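Local atomic coordinates of uncharacterized lipoprotein YjhA (Bacillus subtilis, PDB entry 3CFU), a protein that is of unknown function but is probably held at the cell membrane by a lipid, and carries a mainly beta DUF4352 domain. Residues 51-56 with 106-111; 61-66 with 128-133; 72-77 with 118-123; 123-128 with 141-146. All coordinates share one frame; numbering follows the deposited sequence.

Contact 1. Residues 51-56 with 106-111; sequences IEVTME and GVLSYV
Ile-51 and Leu-108 form a hydrogen-bonded pair between two antiparallel strands. Leu-108 N gives to Ile-51 O at 2.7 Å, and Ile-51 N returns a more bent bond to Leu-108 O at 2.9 Å. Two residues further, Val-53 N meets Gly-106 O at 2.8 Å, nearly in line with the carbonyl, and Gly-106 N answers to Val-53 O. Between these two rungs sits the non-hydrogen-bonded pair of Glu-52 and Val-107, where CA of Val-107 closes to 3.0 Å from Ile-51 O in a CA-H...O contact.

The face carrying Ile-51, Val-53 and Leu-108 is buried and apolar, and these three hide far more surface against the partner strand than Glu-52 and Val-107 do. Val-53 CG1 lies 4.3 Å from Leu-108 CD2, and CD1 of Ile-51 comes obliquely to the Tyr-110 ring, 4.3 Å from CE2. The other face opens to solvent at partly exposed Glu-52, whose OE2 forms a salt bridge with Arg-91. With CG anti to the backbone N (chi1 -178°), the glutamate starts out 3.7 Å from Gly-106 O at CG and then runs on, extended. Val-107 offers it just one methyl, CG1, 4.0 Å from Glu-52 CB.

Strand 47-57 lies between strand 13-23 and strand 103-112, the last being outermost in this four-stranded antiparallel sheet. Strands 70-73 and 121-124 pack on its apolar face, through Phe-70, Leu-72 and Leu-122.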
loop_
_atom_site.group_PDB
_atom_site.type_symbol
_atom_site.label_atom_id
_atom_site.label_comp_id
_atom_site.label_asym_id
_atom_site.label_seq_id
_atom_site.Cartn_x
_atom_site.Cartn_y
_atom_site.Cartn_z
ATOM N N ILE A 51 7.004 2.765 -2.274
ATOM C CA ILE A 51 6.881 1.417 -1.744
ATOM C C ILE A 51 6.231 0.493 -2.759
ATOM O O ILE A 51 5.154 0.787 -3.281
ATOM C CB ILE A 51 6.041 1.407 -0.446
ATOM C CG1 ILE A 51 6.707 2.301 0.606
ATOM C CG2 ILE A 51 5.918 -0.009 0.087
ATOM C CD1 ILE A 51 5.824 2.649 1.779
ATOM N N GLU A 52 6.912 -0.609 -3.058
ATOM C CA GLU A 52 6.386 -1.601 -3.983
ATOM C C GLU A 52 5.880 -2.732 -3.105
ATOM O O GLU A 52 6.594 -3.198 -2.211
ATOM C CB GLU A 52 7.472 -2.126 -4.929
ATOM C CG GLU A 52 6.940 -3.129 -5.932
ATOM C CD GLU A 52 8.023 -3.728 -6.805
ATOM O OE1 GLU A 52 8.846 -4.512 -6.286
ATOM O OE2 GLU A 52 8.051 -3.408 -8.014
ATOM N N VAL A 53 4.643 -3.157 -3.351
ATOM C CA VAL A 53 4.027 -4.232 -2.577
ATOM C C VAL A 53 3.415 -5.284 -3.506
ATOM O O VAL A 53 3.202 -5.034 -4.695
ATOM C CB VAL A 53 2.914 -3.675 -1.618
ATOM C CG1 VAL A 53 3.493 -2.615 -0.691
ATOM C CG2 VAL A 53 1.770 -3.077 -2.416
ATOM N N THR A 54 3.141 -6.463 -2.954
ATOM C CA THR A 54 2.552 -7.552 -3.716
ATOM C C THR A 54 1.426 -8.184 -2.921
ATOM O O THR A 54 1.557 -8.403 -1.720
ATOM C CB THR A 54 3.584 -8.666 -4.028
ATOM O OG1 THR A 54 4.544 -8.178 -4.971
ATOM C CG2 THR A 54 2.886 -9.906 -4.609
HETATM N N MSE A 55 0.322 -8.466 -3.606
HETATM C CA MSE A 55 -0.842 -9.107 -3.013
HETATM C C MSE A 55 -1.097 -10.423 -3.731
HETATM O O MSE A 55 -1.175 -10.466 -4.961
HETATM C CB MSE A 55 -2.100 -8.239 -3.153
HETATM C CG MSE A 55 -2.163 -7.067 -2.202
HETATM SE SE MSE A 55 -3.727 -5.937 -2.429
HETATM C CE MSE A 55 -5.126 -7.171 -1.921
ATOM N N GLU A 56 -1.231 -11.496 -2.964
ATOM C CA GLU A 56 -1.510 -12.792 -3.550
ATOM C C GLU A 56 -2.817 -13.331 -3.000
ATOM O O GLU A 56 -2.965 -13.533 -1.786
ATOM C CB GLU A 56 -0.386 -13.782 -3.245
ATOM C CG GLU A 56 -0.694 -15.230 -3.619
ATOM C CD GLU A 56 0.485 -16.158 -3.325
ATOM O OE1 GLU A 56 1.586 -15.632 -3.040
ATOM O OE2 GLU A 56 0.320 -17.399 -3.382
ATOM N N GLY A 106 2.423 -3.609 -7.241
ATOM C CA GLY A 106 2.261 -2.197 -7.536
ATOM C C GLY A 106 2.941 -1.298 -6.523
ATOM O O GLY A 106 3.530 -1.771 -5.550
ATOM N N VAL A 107 2.846 0.009 -6.731
ATOM C CA VAL A 107 3.510 0.935 -5.835
ATOM C C VAL A 107 2.606 1.944 -5.127
ATOM O O VAL A 107 1.548 2.316 -5.636
ATOM C CB VAL A 107 4.641 1.699 -6.609
ATOM C CG1 VAL A 107 5.706 0.699 -7.099
ATOM C CG2 VAL A 107 4.057 2.452 -7.808
ATOM N N LEU A 108 3.034 2.345 -3.930
ATOM C CA LEU A 108 2.353 3.340 -3.100
ATOM C C LEU A 108 3.398 4.441 -2.962
ATOM O O LEU A 108 4.591 4.151 -2.947
ATOM C CB LEU A 108 2.029 2.783 -1.704
ATOM C CG LEU A 108 0.779 1.945 -1.425
ATOM C CD1 LEU A 108 0.285 1.287 -2.691
ATOM C CD2 LEU A 108 1.110 0.901 -0.362
ATOM N N SER A 109 2.970 5.696 -2.855
ATOM C CA SER A 109 3.928 6.789 -2.738
ATOM C C SER A 109 3.516 7.850 -1.725
ATOM O O SER A 109 2.333 8.175 -1.588
ATOM C CB SER A 109 4.146 7.432 -4.111
ATOM O OG SER A 109 5.438 8.011 -4.205
ATOM N N TYR A 110 4.507 8.390 -1.020
ATOM C CA TYR A 110 4.273 9.402 0.007
ATOM C C TYR A 110 5.441 10.377 0.098
ATOM O O TYR A 110 6.582 10.024 -0.196
ATOM C CB TYR A 110 4.112 8.726 1.366
ATOM C CG TYR A 110 3.081 7.631 1.399
ATOM C CD1 TYR A 110 1.759 7.903 1.747
ATOM C CD2 TYR A 110 3.426 6.318 1.078
ATOM C CE1 TYR A 110 0.803 6.895 1.774
ATOM C CE2 TYR A 110 2.474 5.298 1.100
ATOM C CZ TYR A 110 1.166 5.596 1.447
ATOM O OH TYR A 110 0.216 4.606 1.442
ATOM N N VAL A 111 5.148 11.599 0.525
ATOM C CA VAL A 111 6.168 12.623 0.679
ATOM C C VAL A 111 6.457 12.810 2.161
ATOM O O VAL A 111 5.552 13.054 2.961
ATOM C CB VAL A 111 5.709 13.946 0.063
ATOM C CG1 VAL A 111 5.664 13.809 -1.453
ATOM C CG2 VAL A 111 4.334 14.324 0.597
#

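Contact 2. Residues 61-66 with 128-133; sequences DSISYN and LADTNS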
loop_
_atom_site.group_PDB
_atom_site.type_symbol
_atom_site.label_atom_id
_atom_site.label_comp_id
_atom_site.label_asym_id
_atom_site.label_seq_id
_atom_site.Cartn_x
_atom_site.Cartn_y
_atom_site.Cartn_z
ATOM N N ASP A 61 -12.768 -16.815 -3.491
ATOM C CA ASP A 61 -13.408 -15.644 -4.090
ATOM C C ASP A 61 -12.439 -14.685 -4.753
ATOM O O ASP A 61 -11.297 -14.541 -4.324
ATOM C CB ASP A 61 -14.169 -14.828 -3.047
ATOM C CG ASP A 61 -15.170 -15.641 -2.285
ATOM O OD1 ASP A 61 -15.876 -16.452 -2.914
ATOM O OD2 ASP A 61 -15.254 -15.453 -1.058
ATOM N N SER A 62 -12.915 -14.007 -5.792
ATOM C CA SER A 62 -12.091 -13.029 -6.476
ATOM C C SER A 62 -11.955 -11.851 -5.515
ATOM O O SER A 62 -12.803 -11.647 -4.645
ATOM C CB SER A 62 -12.760 -12.568 -7.769
ATOM O OG SER A 62 -11.902 -11.699 -8.490
ATOM N N ILE A 63 -10.882 -11.090 -5.677
ATOM C CA ILE A 63 -10.620 -9.941 -4.835
ATOM C C ILE A 63 -10.524 -8.680 -5.689
ATOM O O ILE A 63 -9.834 -8.665 -6.714
ATOM C CB ILE A 63 -9.281 -10.105 -4.046
ATOM C CG1 ILE A 63 -9.456 -11.125 -2.907
ATOM C CG2 ILE A 63 -8.806 -8.728 -3.509
ATOM C CD1 ILE A 63 -8.156 -11.416 -2.108
ATOM N N SER A 64 -11.246 -7.643 -5.269
ATOM C CA SER A 64 -11.224 -6.343 -5.934
ATOM C C SER A 64 -10.359 -5.488 -5.014
ATOM O O SER A 64 -10.867 -4.860 -4.074
ATOM C CB SER A 64 -12.630 -5.748 -6.026
ATOM O OG SER A 64 -13.463 -6.526 -6.864
ATOM N N TYR A 65 -9.055 -5.490 -5.280
ATOM C CA TYR A 65 -8.088 -4.745 -4.478
ATOM C C TYR A 65 -8.209 -3.258 -4.729
ATOM O O TYR A 65 -8.569 -2.840 -5.826
ATOM C CB TYR A 65 -6.659 -5.238 -4.760
ATOM C CG TYR A 65 -6.120 -4.940 -6.142
ATOM C CD1 TYR A 65 -5.445 -3.744 -6.402
ATOM C CD2 TYR A 65 -6.262 -5.859 -7.184
ATOM C CE1 TYR A 65 -4.900 -3.480 -7.664
ATOM C CE2 TYR A 65 -5.728 -5.610 -8.446
ATOM C CZ TYR A 65 -5.052 -4.415 -8.688
ATOM O OH TYR A 65 -4.520 -4.160 -9.938
ATOM N N ASN A 66 -7.892 -2.461 -3.713
ATOM C CA ASN A 66 -8.040 -1.018 -3.823
ATOM C C ASN A 66 -7.029 -0.249 -2.969
ATOM O O ASN A 66 -6.660 -0.691 -1.885
ATOM C CB ASN A 66 -9.465 -0.684 -3.391
ATOM C CG ASN A 66 -9.941 0.642 -3.897
ATOM O OD1 ASN A 66 -9.503 1.696 -3.431
ATOM N ND2 ASN A 66 -10.863 0.606 -4.856
ATOM N N LEU A 128 -10.262 -3.946 4.196
ATOM C CA LEU A 128 -10.366 -2.639 3.550
ATOM C C LEU A 128 -9.859 -2.696 2.108
ATOM O O LEU A 128 -10.450 -2.081 1.224
ATOM C CB LEU A 128 -9.550 -1.594 4.328
ATOM C CG LEU A 128 -10.224 -0.633 5.328
ATOM C CD1 LEU A 128 -10.905 0.523 4.583
ATOM C CD2 LEU A 128 -11.223 -1.401 6.183
ATOM N N ALA A 129 -8.768 -3.434 1.882
ATOM C CA ALA A 129 -8.152 -3.564 0.559
ATOM C C ALA A 129 -9.001 -4.296 -0.446
ATOM O O ALA A 129 -8.819 -4.137 -1.651
ATOM C CB ALA A 129 -6.803 -4.286 0.663
ATOM N N ASP A 130 -9.913 -5.120 0.046
ATOM C CA ASP A 130 -10.772 -5.887 -0.844
ATOM C C ASP A 130 -12.158 -5.255 -0.858
ATOM O O ASP A 130 -12.875 -5.265 0.136
ATOM C CB ASP A 130 -10.839 -7.337 -0.390
ATOM C CG ASP A 130 -11.648 -8.205 -1.326
ATOM O OD1 ASP A 130 -12.235 -7.670 -2.295
ATOM O OD2 ASP A 130 -11.698 -9.430 -1.087
ATOM N N THR A 131 -12.527 -4.727 -2.019
ATOM C CA THR A 131 -13.787 -4.035 -2.167
ATOM C C THR A 131 -14.943 -4.823 -2.809
ATOM O O THR A 131 -15.966 -4.254 -3.199
ATOM C CB THR A 131 -13.515 -2.714 -2.900
ATOM O OG1 THR A 131 -14.513 -1.757 -2.539
ATOM C CG2 THR A 131 -13.471 -2.924 -4.393
ATOM N N ASN A 132 -14.771 -6.141 -2.892
ATOM C CA ASN A 132 -15.782 -7.041 -3.426
ATOM C C ASN A 132 -17.014 -6.872 -2.542
ATOM O O ASN A 132 -16.956 -7.154 -1.347
ATOM C CB ASN A 132 -15.285 -8.480 -3.319
ATOM C CG ASN A 132 -16.188 -9.471 -4.024
ATOM O OD1 ASN A 132 -17.379 -9.223 -4.218
ATOM N ND2 ASN A 132 -15.624 -10.615 -4.398
ATOM N N SER A 133 -18.126 -6.425 -3.122
ATOM C CA SER A 133 -19.355 -6.212 -2.354
ATOM C C SER A 133 -20.263 -7.446 -2.210
ATOM O O SER A 133 -21.201 -7.445 -1.415
ATOM C CB SER A 133 -20.157 -5.045 -2.967
ATOM O OG SER A 133 -20.545 -5.299 -4.311
HETATM O O HOH W 1 -13.218 -11.382 -1.905
#
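Asp-130 holds its CG anti to its own backbone N (chi1 -176°), and a chi2 near zero (-4°) turns OD1 to the backbone of Ser-64. Ser-64 N donates to that OD1 at 3.1 Å. Asn-132 N, two residues on from the aspartate, donates to the same atom at 3.0 Å, which makes an Asx turn. The two N-H groups come from opposite faces of the carboxylate, each well above its plane. OD2 has other neighbours: a water donates both to it and to Ser-62 O, bridging the two, and Ile-63 crosses the aspartate at about a right angle with CG1 only 3.3 Å from Asp-130 OD2.

Around this centre the chains are joined by further bonds. Thr-131 N reaches Ser-64 O at 2.6 Å and almost straight (176°), while Thr-131 CG2 rests 3.4 Å from Ser-64 CB. Asn-132 uses ND2 on Ser-62 O, 3.0 Å away and above the carbonyl plane, and its OD1 is hydrogen-bonded to Ser-134 OG. At the other end Asn-66 N makes a weak bond to Ala-129 O.

An alanine at Asp-130 would probably leave the N-H groups of Ser-64 and Asn-132 without their shared acceptor and the turn free to shift. Just after helix 126-129, then, a buried carboxylate accepts from two backbone amides and a water, a setting likely to favour its charged form.

Contact 3. Residues 72-77 with 118-123; sequences LRDKND and KHYTLV
Arg-73 N donates to Thr-121 O at 3.1 Å, nearly straight at 170° and in the carbonyl plane; the same oxygen also takes a CA-H...O contact from Leu-72. The return bond, Thr-121 N to Arg-73 O, is weak. This is an antiparallel pairing at the edge of a three-stranded sheet: strand 70-73 lies outermost against strand 121-124, with strand 146-149 beyond, and its chain then leaves through a type I turn from Asp-74 to Asp-77.

On one face the Arg-73 chain, extended from CG to NE, crosses Val-123 obliquely. Methyl CG2 of Val-123 sits over one side of the guanidinium, off towards its rim, 3.4 Å from NH1. Arg-73 also makes long, weak ion pairs with Asp-71 and Asp-145.

On the opposite face Leu-72 meets Leu-122 at about a right angle, CD1 to CD1 at 4.0 Å, and sets its second methyl, CD2, 3.7 Å from Tyr-120 CD1. Where the strand gives way to the turn, Asp-74 runs beside the same tyrosine in the same direction, carboxylate and ring planes 81° apart, with OD1 of Asp-74 3.0 Å from CE1 of Tyr-120.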
loop_
_atom_site.group_PDB
_atom_site.type_symbol
_atom_site.label_atom_id
_atom_site.label_comp_id
_atom_site.label_asym_id
_atom_site.label_seq_id
_atom_site.Cartn_x
_atom_site.Cartn_y
_atom_site.Cartn_z
ATOM N N LEU A 72 0.029 5.023 5.551
ATOM C CA LEU A 72 1.366 5.208 6.109
ATOM C C LEU A 72 1.230 6.053 7.371
ATOM O O LEU A 72 0.607 7.117 7.355
ATOM C CB LEU A 72 2.270 5.926 5.106
ATOM C CG LEU A 72 3.783 5.803 5.308
ATOM C CD1 LEU A 72 4.235 4.387 4.938
ATOM C CD2 LEU A 72 4.495 6.835 4.437
ATOM N N ARG A 73 1.809 5.578 8.466
ATOM C CA ARG A 73 1.732 6.298 9.727
ATOM C C ARG A 73 3.108 6.770 10.229
ATOM O O ARG A 73 4.143 6.201 9.869
ATOM C CB ARG A 73 1.040 5.405 10.772
ATOM C CG ARG A 73 -0.425 5.120 10.433
ATOM C CD ARG A 73 -1.079 4.096 11.356
ATOM N NE ARG A 73 -2.407 3.730 10.868
ATOM C CZ ARG A 73 -3.056 2.615 11.200
ATOM N NH1 ARG A 73 -2.497 1.748 12.033
ATOM N NH2 ARG A 73 -4.254 2.355 10.679
ATOM N N ASP A 74 3.100 7.823 11.049
ATOM C CA ASP A 74 4.312 8.414 11.643
ATOM C C ASP A 74 4.679 7.689 12.928
ATOM O O ASP A 74 4.073 6.681 13.288
ATOM C CB ASP A 74 4.074 9.876 12.056
ATOM C CG ASP A 74 3.929 10.815 10.887
ATOM O OD1 ASP A 74 4.535 10.533 9.832
ATOM O OD2 ASP A 74 3.233 11.846 11.033
ATOM N N LYS A 75 5.678 8.233 13.624
ATOM C CA LYS A 75 6.077 7.693 14.914
ATOM C C LYS A 75 4.910 8.122 15.813
ATOM O O LYS A 75 4.592 7.450 16.792
ATOM C CB LYS A 75 7.390 8.325 15.396
ATOM C CG LYS A 75 7.990 7.692 16.657
ATOM C CD LYS A 75 7.297 8.152 17.934
ATOM C CE LYS A 75 8.148 7.843 19.163
ATOM N NZ LYS A 75 7.563 8.410 20.410
ATOM N N ASN A 76 4.263 9.240 15.466
ATOM C CA ASN A 76 3.115 9.719 16.242
ATOM C C ASN A 76 1.819 9.073 15.709
ATOM O O ASN A 76 0.709 9.539 15.991
ATOM C CB ASN A 76 2.996 11.250 16.187
ATOM C CG ASN A 76 4.342 11.950 16.279
ATOM O OD1 ASN A 76 5.193 11.594 17.094
ATOM N ND2 ASN A 76 4.533 12.962 15.444
ATOM N N ASP A 77 1.984 8.004 14.927
ATOM C CA ASP A 77 0.877 7.235 14.348
ATOM C C ASP A 77 -0.159 8.046 13.570
ATOM O O ASP A 77 -1.367 7.859 13.733
ATOM C CB ASP A 77 0.176 6.437 15.452
ATOM C CG ASP A 77 -0.671 5.302 14.905
ATOM O OD1 ASP A 77 -0.118 4.462 14.160
ATOM O OD2 ASP A 77 -1.881 5.240 15.219
ATOM N N LYS A 118 12.908 5.613 8.405
ATOM C CA LYS A 118 12.809 4.630 9.467
ATOM C C LYS A 118 11.703 4.860 10.483
ATOM O O LYS A 118 11.374 3.957 11.246
ATOM C CB LYS A 118 14.149 4.513 10.171
ATOM N N HIS A 119 11.124 6.052 10.494
ATOM C CA HIS A 119 10.060 6.364 11.444
ATOM C C HIS A 119 8.682 6.022 10.886
ATOM O O HIS A 119 7.662 6.353 11.492
ATOM C CB HIS A 119 10.116 7.855 11.788
ATOM C CG HIS A 119 11.386 8.270 12.463
ATOM N ND1 HIS A 119 11.867 9.560 12.418
ATOM C CD2 HIS A 119 12.278 7.561 13.197
ATOM C CE1 HIS A 119 13.003 9.628 13.091
ATOM N NE2 HIS A 119 13.275 8.428 13.573
ATOM N N TYR A 120 8.649 5.338 9.748
ATOM C CA TYR A 120 7.383 5.011 9.104
ATOM C C TYR A 120 6.966 3.544 9.013
ATOM O O TYR A 120 7.772 2.649 8.748
ATOM C CB TYR A 120 7.378 5.636 7.707
ATOM C CG TYR A 120 7.355 7.145 7.742
ATOM C CD1 TYR A 120 6.159 7.845 7.584
ATOM C CD2 TYR A 120 8.523 7.878 7.966
ATOM C CE1 TYR A 120 6.123 9.238 7.646
ATOM C CE2 TYR A 120 8.498 9.273 8.034
ATOM C CZ TYR A 120 7.295 9.944 7.869
ATOM O OH TYR A 120 7.267 11.319 7.909
ATOM N N THR A 121 5.676 3.325 9.218
ATOM C CA THR A 121 5.101 1.999 9.172
ATOM C C THR A 121 4.009 1.952 8.114
ATOM O O THR A 121 3.138 2.819 8.068
ATOM C CB THR A 121 4.479 1.635 10.529
ATOM O OG1 THR A 121 5.420 1.922 11.570
ATOM C CG2 THR A 121 4.111 0.153 10.574
ATOM N N LEU A 122 4.067 0.952 7.244
ATOM C CA LEU A 122 3.032 0.816 6.238
ATOM C C LEU A 122 1.978 -0.047 6.916
ATOM O O LEU A 122 2.309 -0.980 7.659
ATOM C CB LEU A 122 3.547 0.129 4.971
ATOM C CG LEU A 122 2.448 0.027 3.900
ATOM C CD1 LEU A 122 2.129 1.416 3.371
ATOM C CD2 LEU A 122 2.878 -0.891 2.775
ATOM N N VAL A 123 0.715 0.297 6.686
ATOM C CA VAL A 123 -0.402 -0.428 7.269
ATOM C C VAL A 123 -1.188 -1.076 6.144
ATOM O O VAL A 123 -1.424 -0.462 5.095
ATOM C CB VAL A 123 -1.357 0.513 8.035
ATOM C CG1 VAL A 123 -2.562 -0.279 8.531
ATOM C CG2 VAL A 123 -0.615 1.199 9.208
#

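Contact 4. Residues 123-128 with 141-146; sequences VYNPFL and KDDIDY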
loop_
_atom_site.group_PDB
_atom_site.type_symbol
_atom_site.label_atom_id
_atom_site.label_comp_id
_atom_site.label_asym_id
_atom_site.label_seq_id
_atom_site.Cartn_x
_atom_site.Cartn_y
_atom_site.Cartn_z
ATOM N N VAL A 123 0.715 0.297 6.686
ATOM C CA VAL A 123 -0.402 -0.428 7.269
ATOM C C VAL A 123 -1.188 -1.076 6.144
ATOM O O VAL A 123 -1.424 -0.462 5.095
ATOM C CB VAL A 123 -1.357 0.513 8.035
ATOM C CG1 VAL A 123 -2.562 -0.279 8.531
ATOM C CG2 VAL A 123 -0.615 1.199 9.208
ATOM N N TYR A 124 -1.598 -2.317 6.363
ATOM C CA TYR A 124 -2.355 -3.033 5.363
ATOM C C TYR A 124 -3.536 -3.712 6.028
ATOM O O TYR A 124 -3.348 -4.496 6.957
ATOM C CB TYR A 124 -1.465 -4.085 4.680
ATOM C CG TYR A 124 -2.213 -5.040 3.782
ATOM C CD1 TYR A 124 -2.962 -4.567 2.711
ATOM C CD2 TYR A 124 -2.186 -6.415 4.010
ATOM C CE1 TYR A 124 -3.673 -5.434 1.886
ATOM C CE2 TYR A 124 -2.888 -7.295 3.183
ATOM C CZ TYR A 124 -3.632 -6.790 2.121
ATOM O OH TYR A 124 -4.337 -7.622 1.286
ATOM N N ASN A 125 -4.748 -3.388 5.579
ATOM C CA ASN A 125 -5.952 -4.018 6.109
ATOM C C ASN A 125 -6.596 -4.742 4.922
ATOM O O ASN A 125 -7.156 -4.111 4.016
ATOM C CB ASN A 125 -6.924 -2.983 6.698
ATOM C CG ASN A 125 -8.076 -3.637 7.461
ATOM O OD1 ASN A 125 -8.788 -4.502 6.929
ATOM N ND2 ASN A 125 -8.260 -3.233 8.715
ATOM N N PRO A 126 -6.516 -6.082 4.908
ATOM C CA PRO A 126 -7.086 -6.896 3.818
ATOM C C PRO A 126 -8.593 -6.756 3.614
ATOM O O PRO A 126 -9.084 -6.868 2.496
ATOM C CB PRO A 126 -6.630 -8.321 4.151
ATOM C CG PRO A 126 -6.439 -8.302 5.642
ATOM C CD PRO A 126 -5.879 -6.917 5.939
ATOM N N PHE A 127 -9.330 -6.501 4.682
ATOM C CA PHE A 127 -10.771 -6.317 4.546
ATOM C C PHE A 127 -10.991 -4.986 3.799
ATOM O O PHE A 127 -11.792 -4.913 2.875
ATOM C CB PHE A 127 -11.435 -6.287 5.926
ATOM C CG PHE A 127 -12.923 -6.097 5.879
ATOM C CD1 PHE A 127 -13.745 -7.070 5.332
ATOM C CD2 PHE A 127 -13.505 -4.930 6.381
ATOM C CE1 PHE A 127 -15.127 -6.891 5.286
ATOM C CE2 PHE A 127 -14.887 -4.740 6.334
ATOM C CZ PHE A 127 -15.696 -5.721 5.788
ATOM N N LEU A 128 -10.262 -3.946 4.196
ATOM C CA LEU A 128 -10.366 -2.639 3.550
ATOM C C LEU A 128 -9.859 -2.696 2.108
ATOM O O LEU A 128 -10.450 -2.081 1.224
ATOM C CB LEU A 128 -9.550 -1.594 4.328
ATOM C CG LEU A 128 -10.224 -0.633 5.328
ATOM C CD1 LEU A 128 -10.905 0.523 4.583
ATOM C CD2 LEU A 128 -11.223 -1.401 6.183
ATOM N N LYS A 141 -14.156 -10.900 9.434
ATOM C CA LYS A 141 -13.092 -11.346 10.326
ATOM C C LYS A 141 -11.699 -10.896 9.868
ATOM O O LYS A 141 -10.767 -10.820 10.669
ATOM C CB LYS A 141 -13.134 -12.868 10.474
ATOM C CG LYS A 141 -14.341 -13.380 11.256
ATOM C CD LYS A 141 -14.238 -14.884 11.510
ATOM C CE LYS A 141 -15.282 -15.382 12.505
ATOM N NZ LYS A 141 -16.514 -15.880 11.834
ATOM N N ASP A 142 -11.561 -10.593 8.583
ATOM C CA ASP A 142 -10.283 -10.147 8.034
ATOM C C ASP A 142 -9.968 -8.704 8.405
ATOM O O ASP A 142 -8.859 -8.231 8.176
ATOM C CB ASP A 142 -10.286 -10.263 6.501
ATOM C CG ASP A 142 -10.399 -11.696 6.018
ATOM O OD1 ASP A 142 -10.078 -12.619 6.800
ATOM O OD2 ASP A 142 -10.794 -11.898 4.850
ATOM N N ASP A 143 -10.950 -8.005 8.963
ATOM C CA ASP A 143 -10.794 -6.602 9.343
ATOM C C ASP A 143 -9.766 -6.446 10.462
ATOM O O ASP A 143 -10.129 -6.349 11.636
ATOM C CB ASP A 143 -12.154 -6.046 9.791
ATOM C CG ASP A 143 -12.199 -4.529 9.821
ATOM O OD1 ASP A 143 -11.136 -3.877 9.729
ATOM O OD2 ASP A 143 -13.320 -3.988 9.946
ATOM N N ILE A 144 -8.488 -6.424 10.084
ATOM C CA ILE A 144 -7.376 -6.276 11.027
ATOM C C ILE A 144 -6.212 -5.556 10.339
ATOM O O ILE A 144 -5.929 -5.810 9.165
ATOM C CB ILE A 144 -6.910 -7.667 11.558
ATOM C CG1 ILE A 144 -7.940 -8.199 12.557
ATOM C CG2 ILE A 144 -5.535 -7.567 12.214
ATOM C CD1 ILE A 144 -7.481 -9.382 13.335
ATOM N N ASP A 145 -5.556 -4.643 11.060
ATOM C CA ASP A 145 -4.421 -3.882 10.520
ATOM C C ASP A 145 -3.119 -4.692 10.637
ATOM O O ASP A 145 -2.887 -5.354 11.646
ATOM C CB ASP A 145 -4.207 -2.567 11.290
ATOM C CG ASP A 145 -5.274 -1.518 11.025
ATOM O OD1 ASP A 145 -5.906 -1.526 9.951
ATOM O OD2 ASP A 145 -5.457 -0.650 11.903
ATOM N N TYR A 146 -2.270 -4.625 9.615
ATOM C CA TYR A 146 -0.984 -5.328 9.614
ATOM C C TYR A 146 0.074 -4.278 9.381
ATOM O O TYR A 146 0.057 -3.597 8.360
ATOM C CB TYR A 146 -0.915 -6.379 8.500
ATOM C CG TYR A 146 -1.835 -7.552 8.729
ATOM C CD1 TYR A 146 -3.169 -7.507 8.336
ATOM C CD2 TYR A 146 -1.376 -8.696 9.386
ATOM C CE1 TYR A 146 -4.017 -8.572 8.586
ATOM C CE2 TYR A 146 -2.212 -9.765 9.645
ATOM C CZ TYR A 146 -3.533 -9.700 9.245
ATOM O OH TYR A 146 -4.354 -10.772 9.496
HETATM O O HOH W 2 -11.061 -9.267 2.972
#
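Tyr-124 and Tyr-146 are joined by the backbone bonds of this contact, a hydrogen-bonded antiparallel pair: Tyr-124 N reaches Tyr-146 O, and Tyr-146 N reaches Tyr-124 O, each at 2.9 Å. Beyond it, CA of Asn-125 makes a CA-H...O contact with Ile-144 O.

The side-chain bonds centre on Asn-125. ND2 donates to Asp-143 OD1 at 3.1 Å, nearly in line with that C-O bond, and to Asp-145 OD1 at 3.2 Å, from above the carboxylate plane. The amide oxygen serves the helix: OD1 of Asn-125 accepts from Leu-128 N at 3.2 Å, and weakly from Phe-127 N. A leucine in its place would probably leave Leu-128 N without its cap and the carboxylates of Asp-143 and Asp-145 without the amide that links them. One water joins Pro-126 O to Asp-142 OD2.

The packing is mostly by aromatic groups. Tyr-146 presents an edge, with Tyr-124 O lying in the ring plane 3.3 Å from CD1 and Pro-126 CD 3.6 Å from CE1. Phe-127 CB sits 3.5 Å from Asp-143 CA; the ring and the Asp-143 carboxylate planes are 27° apart, and OD2 approaches the ring obliquely. Pro-126 N lies over the centre of the Tyr-124 ring, whose OH bonds to Thr-13.

The arrangement is that of an asparagine N-cap at the start of the short helix 126-129, its amide also holding the loop that leads into strand 146-149, which bends in an inverse gamma turn at Asp-143.

In the fold
Contact 1 belongs to the four-stranded antiparallel sheet, contacts 3 and 4 to the three-stranded one, and the two sheets pack face to face as one domain: Leu-108 and Val-53 touch Leu-122, and Tyr-110 touches Leu-72. Contacts 3 and 4, centres about 16 Å apart, share Val-123 and strand 121-124. Contacts 2 and 4 share Leu-128 and helix 126-129, with centres about 11 Å apart. Contact 2 lies about 24 Å from contact 3, centre to centre. Along the sequence contact 3 is nested within contact 2, contact 1 crosses both, and contact 4 crosses contact 2 but follows contacts 1 and 3. Met-55, a selenomethionine, packs on Tyr-65, Ala-129 and Tyr-124, so contacts 1, 2 and 4 meet at one side chain.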